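Local coordinates for Peptide/nickel transport system substrate-binding protein (PDB 5KZT), which probably binds peptides outside the cell for an oligopeptide transporter, as an OppA-type solute-binding protein, and was crystallised with a peptide bound, at residues 305-308 with 309-313; 386-389 with 390-394. All blocks are in the same frame, centred on the assembly; numbering follows the deposited sequence.

Contact 1 of 2, residues 305-308 with 309-313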
loop_
_atom_site.group_PDB
_atom_site.type_symbol
_atom_site.label_atom_id
_atom_site.label_comp_id
_atom_site.label_asym_id
_atom_site.label_seq_id
_atom_site.Cartn_x
_atom_site.Cartn_y
_atom_site.Cartn_z
ATOM N N SER A 305 8.395 -23.278 4.200
ATOM C CA SER A 305 7.303 -24.190 3.893
ATOM C C SER A 305 6.051 -23.414 3.510
ATOM O O SER A 305 5.375 -23.778 2.547
ATOM C CB SER A 305 7.008 -25.104 5.080
ATOM O OG SER A 305 5.962 -25.985 4.766
ATOM N N TYR A 306 5.772 -22.343 4.258
ATOM C CA TYR A 306 4.682 -21.424 3.945
ATOM C C TYR A 306 4.710 -21.013 2.472
ATOM O O TYR A 306 3.738 -21.230 1.749
ATOM C CB TYR A 306 4.733 -20.175 4.844
ATOM C CG TYR A 306 3.592 -19.237 4.582
ATOM C CD1 TYR A 306 2.384 -19.389 5.255
ATOM C CD2 TYR A 306 3.699 -18.215 3.645
ATOM C CE1 TYR A 306 1.318 -18.546 5.015
ATOM C CE2 TYR A 306 2.631 -17.369 3.393
ATOM C CZ TYR A 306 1.443 -17.537 4.091
ATOM O OH TYR A 306 0.376 -16.706 3.859
ATOM N N THR A 307 5.821 -20.440 2.019
ATOM C CA THR A 307 5.896 -19.970 0.630
ATOM C C THR A 307 5.850 -21.120 -0.372
ATOM O O THR A 307 5.238 -20.976 -1.431
ATOM C CB THR A 307 7.144 -19.120 0.341
ATOM O OG1 THR A 307 8.319 -19.890 0.575
ATOM C CG2 THR A 307 7.171 -17.907 1.218
ATOM N N ASP A 308 6.488 -22.248 -0.031
ATOM C CA ASP A 308 6.490 -23.458 -0.881
ATOM C C ASP A 308 5.146 -24.174 -0.963
ATOM O O ASP A 308 4.952 -25.002 -1.845
ATOM C CB ASP A 308 7.483 -24.520 -0.355
ATOM C CG ASP A 308 8.954 -24.127 -0.509
ATOM O OD1 ASP A 308 9.270 -23.105 -1.156
ATOM O OD2 ASP A 308 9.809 -24.868 0.046
ATOM N N THR A 309 4.273 -23.945 0.010
ATOM C CA THR A 309 3.012 -24.672 0.132
ATOM C C THR A 309 1.828 -23.782 -0.189
ATOM O O THR A 309 0.985 -24.139 -1.003
ATOM C CB THR A 309 2.853 -25.221 1.571
ATOM O OG1 THR A 309 3.997 -26.031 1.875
ATOM C CG2 THR A 309 1.564 -26.049 1.734
ATOM N N VAL A 310 1.758 -22.631 0.461
ATOM C CA VAL A 310 0.599 -21.743 0.324
ATOM C C VAL A 310 0.663 -20.845 -0.914
ATOM O O VAL A 310 -0.351 -20.659 -1.571
ATOM C CB VAL A 310 0.409 -20.893 1.598
ATOM C CG1 VAL A 310 -0.695 -19.848 1.420
ATOM C CG2 VAL A 310 0.132 -21.806 2.787
ATOM N N LEU A 311 1.831 -20.292 -1.218
ATOM C CA LEU A 311 1.965 -19.288 -2.283
ATOM C C LEU A 311 2.346 -19.862 -3.649
ATOM O O LEU A 311 1.601 -19.720 -4.613
ATOM C CB LEU A 311 2.969 -18.216 -1.856
ATOM C CG LEU A 311 2.523 -17.416 -0.622
ATOM C CD1 LEU A 311 3.600 -16.436 -0.213
ATOM C CD2 LEU A 311 1.216 -16.674 -0.854
ATOM N N LYS A 312 3.506 -20.501 -3.723
ATOM C CA LYS A 312 3.968 -21.179 -4.946
ATOM C C LYS A 312 3.943 -20.276 -6.177
ATOM O O LYS A 312 3.569 -20.722 -7.271
ATOM C CB LYS A 312 3.127 -22.438 -5.216
ATOM C CG LYS A 312 3.227 -23.515 -4.141
ATOM C CD LYS A 312 2.620 -24.817 -4.661
ATOM C CE LYS A 312 2.811 -25.952 -3.681
ATOM N NZ LYS A 312 2.059 -27.170 -4.075
ATOM N N ASN A 313 4.331 -19.017 -6.002
ATOM C CA ASN A 313 4.102 -18.001 -7.023
ATOM C C ASN A 313 5.300 -17.094 -7.224
ATOM O O ASN A 313 5.157 -15.994 -7.757
ATOM C CB ASN A 313 2.854 -17.171 -6.651
ATOM C CG ASN A 313 3.015 -16.404 -5.351
ATOM O OD1 ASN A 313 4.086 -16.381 -4.756
ATOM N ND2 ASN A 313 1.936 -15.769 -4.898
HETATM O O HOH W 1 6.308 -18.956 -3.568
#
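Val310 lies over one face of the Tyr306 ring. Its CB is 4.3 Å from the ring centroid and close to the ring normal, a CH-pi contact one helical turn on. Val310 CG1 reaches toward the phenol end of the ring, and CG2 sits near CD1 and CE1. Leu311 comes in obliquely, with its CD1 methyl 3.8 Å from Tyr306 CE2. The same methyl also meets Thr307 CG2, at 4.1 Å. Tyr306 CG is anti to the backbone N (chi1 -178°), which sets the ring beside these two aliphatic residues.

Thr309 OG1 donates to Ser305 O at 2.7 Å, from above the carbonyl plane. The Thr309 hydroxyl can do this because it lies beside its own backbone N (chi1 -56°). Thr309 N adds a weak bond to the same carbonyl.

This is the C-terminal end of helix 303-311, beside the bound peptide, where the last turn widens into a pi-type turn. Tyr306 O takes two donors: Val310 N at 2.7 Å and Thr309 N at 3.3 Å. Lys312 N bonds Thr307 O at 2.9 Å, five residues back, in an almost straight N-H...O (168°). Lys312 has positive phi and ends the helix. Its extended chain runs back past the Asp308 carbonyl, with CE 3.0 Å from Asp308 O. Water 1 accepts from Asn313 N and also lies within hydrogen-bonding distance of Thr307 O.

Further out, Lys312 NZ forms a salt bridge with Asp253, and Thr307 OG1 bonds Gln304 O. Tyr306 OH bonds Ser382 OG on helix 377-393 and also lies close to a basic side chain of the bound peptide. Leu311 packs on a basic side chain of the peptide.

Contact 2 of 2, residues 386-389 with 390-394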
loop_
_atom_site.group_PDB
_atom_site.type_symbol
_atom_site.label_atom_id
_atom_site.label_comp_id
_atom_site.label_asym_id
_atom_site.label_seq_id
_atom_site.Cartn_x
_atom_site.Cartn_y
_atom_site.Cartn_z
ATOM N N ILE A 386 -0.934 -21.362 9.080
ATOM C CA ILE A 386 -0.387 -20.689 10.252
ATOM C C ILE A 386 -0.985 -21.260 11.543
ATOM O O ILE A 386 -0.253 -21.529 12.496
ATOM C CB ILE A 386 -0.572 -19.153 10.154
ATOM C CG1 ILE A 386 0.347 -18.612 9.063
ATOM C CG2 ILE A 386 -0.228 -18.453 11.460
ATOM C CD1 ILE A 386 -0.055 -17.269 8.551
ATOM N N GLN A 387 -2.299 -21.463 11.562
ATOM C CA GLN A 387 -2.956 -22.133 12.695
ATOM C C GLN A 387 -2.264 -23.481 12.997
ATOM O O GLN A 387 -1.900 -23.761 14.153
ATOM C CB GLN A 387 -4.438 -22.339 12.400
ATOM C CG GLN A 387 -5.217 -23.191 13.409
ATOM C CD GLN A 387 -6.660 -23.400 12.983
ATOM O OE1 GLN A 387 -6.946 -24.070 11.985
ATOM N NE2 GLN A 387 -7.576 -22.859 13.752
ATOM N N ASP A 388 -2.098 -24.294 11.953
ATOM C CA ASP A 388 -1.398 -25.591 12.045
ATOM C C ASP A 388 -0.000 -25.436 12.673
ATOM O O ASP A 388 0.336 -26.160 13.617
ATOM C CB ASP A 388 -1.419 -26.321 10.664
ATOM C CG ASP A 388 -0.038 -26.850 10.180
ATOM O OD1 ASP A 388 0.456 -27.854 10.754
ATOM O OD2 ASP A 388 0.505 -26.287 9.157
ATOM N N GLN A 389 0.774 -24.461 12.195
ATOM C CA GLN A 389 2.154 -24.263 12.639
ATOM C C GLN A 389 2.228 -23.884 14.115
ATOM O O GLN A 389 2.942 -24.518 14.910
ATOM C CB GLN A 389 2.831 -23.185 11.797
ATOM C CG GLN A 389 3.077 -23.604 10.354
ATOM C CD GLN A 389 4.325 -24.440 10.183
ATOM O OE1 GLN A 389 5.399 -24.076 10.658
ATOM N NE2 GLN A 389 4.197 -25.567 9.496
ATOM N N LEU A 390 1.446 -22.887 14.484
ATOM C CA LEU A 390 1.467 -22.387 15.843
ATOM C C LEU A 390 0.905 -23.418 16.836
ATOM O O LEU A 390 1.506 -23.641 17.891
ATOM C CB LEU A 390 0.719 -21.062 15.930
ATOM C CG LEU A 390 1.284 -19.932 15.072
ATOM C CD1 LEU A 390 0.357 -18.729 15.151
ATOM C CD2 LEU A 390 2.713 -19.570 15.442
ATOM N N GLN A 391 -0.215 -24.063 16.496
ATOM C CA GLN A 391 -0.829 -25.034 17.422
ATOM C C GLN A 391 0.047 -26.268 17.652
ATOM O O GLN A 391 0.222 -26.694 18.808
ATOM C CB GLN A 391 -2.247 -25.408 16.989
ATOM C CG GLN A 391 -3.222 -24.240 17.162
ATOM C CD GLN A 391 -4.667 -24.536 16.788
ATOM O OE1 GLN A 391 -5.549 -23.738 17.089
ATOM N NE2 GLN A 391 -4.916 -25.662 16.123
ATOM N N LYS A 392 0.631 -26.820 16.591
ATOM C CA LYS A 392 1.482 -28.001 16.757
ATOM C C LYS A 392 2.768 -27.685 17.532
ATOM O O LYS A 392 3.250 -28.530 18.268
ATOM C CB LYS A 392 1.806 -28.668 15.415
ATOM C CG LYS A 392 2.958 -28.042 14.642
ATOM C CD LYS A 392 3.279 -28.816 13.378
ATOM C CE LYS A 392 4.408 -28.142 12.618
ATOM N NZ LYS A 392 4.417 -28.619 11.212
ATOM N N ASN A 393 3.315 -26.481 17.353
ATOM C CA ASN A 393 4.617 -26.109 17.932
ATOM C C ASN A 393 4.541 -25.542 19.364
ATOM O O ASN A 393 5.504 -25.680 20.116
ATOM C CB ASN A 393 5.366 -25.110 17.024
ATOM C CG ASN A 393 5.912 -25.754 15.741
ATOM O OD1 ASN A 393 6.267 -26.917 15.729
ATOM N ND2 ASN A 393 6.016 -24.971 14.671
ATOM N N LEU A 394 3.415 -24.919 19.723
ATOM C CA LEU A 394 3.271 -24.221 20.990
ATOM C C LEU A 394 2.121 -24.797 21.833
ATOM O O LEU A 394 0.966 -24.384 21.697
ATOM C CB LEU A 394 3.048 -22.731 20.723
ATOM C CG LEU A 394 4.124 -21.994 19.927
ATOM C CD1 LEU A 394 3.738 -20.534 19.858
ATOM C CD2 LEU A 394 5.504 -22.139 20.554
HETATM O O HOH W 2 7.054 -25.856 12.059
HETATM O O HOH W 3 6.226 -27.209 8.660
#
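Ile386 and Leu390 lie side by side one turn apart, with Ile386 CG2 3.7 Å from Leu390 CD1. Both belong to the buried, apolar side of this part of helix 377-393.

Gln387 runs alongside Gln391. The CG of Gln387 is 3.7 Å from the amide carbon CD of Gln391, and the two amide planes are 28° apart. Both amides are used on one residue: Gln387 NE2 donates to Val399 O, and Gln391 OE1 accepts from Val399 N.

Asp388 points the same way as Lys392. Its OD1 stays 4.1 Å from Lys392 NZ, beyond a salt bridge, so any attraction is probably modest.

Gln389 bends at chi2 (-82°), and its amide end runs beside Lys392 and Asn393. Its NE2 and Lys392 NZ are both donors, 3.5 Å apart. Water 3 lies beside the pair and bridges it, accepting from Gln389 NE2 at 2.7 Å and weakly from Lys392 NZ. Water 2 joins the other end: it donates to Gln389 OE1 at 2.8 Å and accepts from Asn393 ND2 at 2.9 Å. The amides of Gln389 and Asn393 are nearly perpendicular. Besides the water, each is held by a backbone group: Asp302 N donates to Gln389 OE1, and Asn393 ND2 donates to Ala300 O.

The helix is the crossover of a beta-alpha-beta unit between parallel strands 367-374 and 397-404. Gln387, Leu390 and Gln391 touch strand 397-404. Ile386 and Leu390 also pack on strand 420-425, and Leu390 and Leu394 meet helix 291-299.

How the contacts relate
Both contacts are partly buried C-terminal helix ends on the same side of the chain's centre, in helix 303-311 for contact 1 and helix 377-393 for contact 2. Their centres are about 16 Å apart, and Tyr306 CE1 meets Ile386 CD1 at 4.0 Å, so the two helices pack on each other. Contact 1 touches the bound peptide through residues such as Leu311, and relies on a ring against aliphatic groups and an irregular, widened last turn. Contact 2 lies further from the chain's centre. It keeps regular helical hydrogen bonds and uses glutamine and asparagine amides, two waters and backbone groups of the neighbouring strand and loop to join helix to strand and loop.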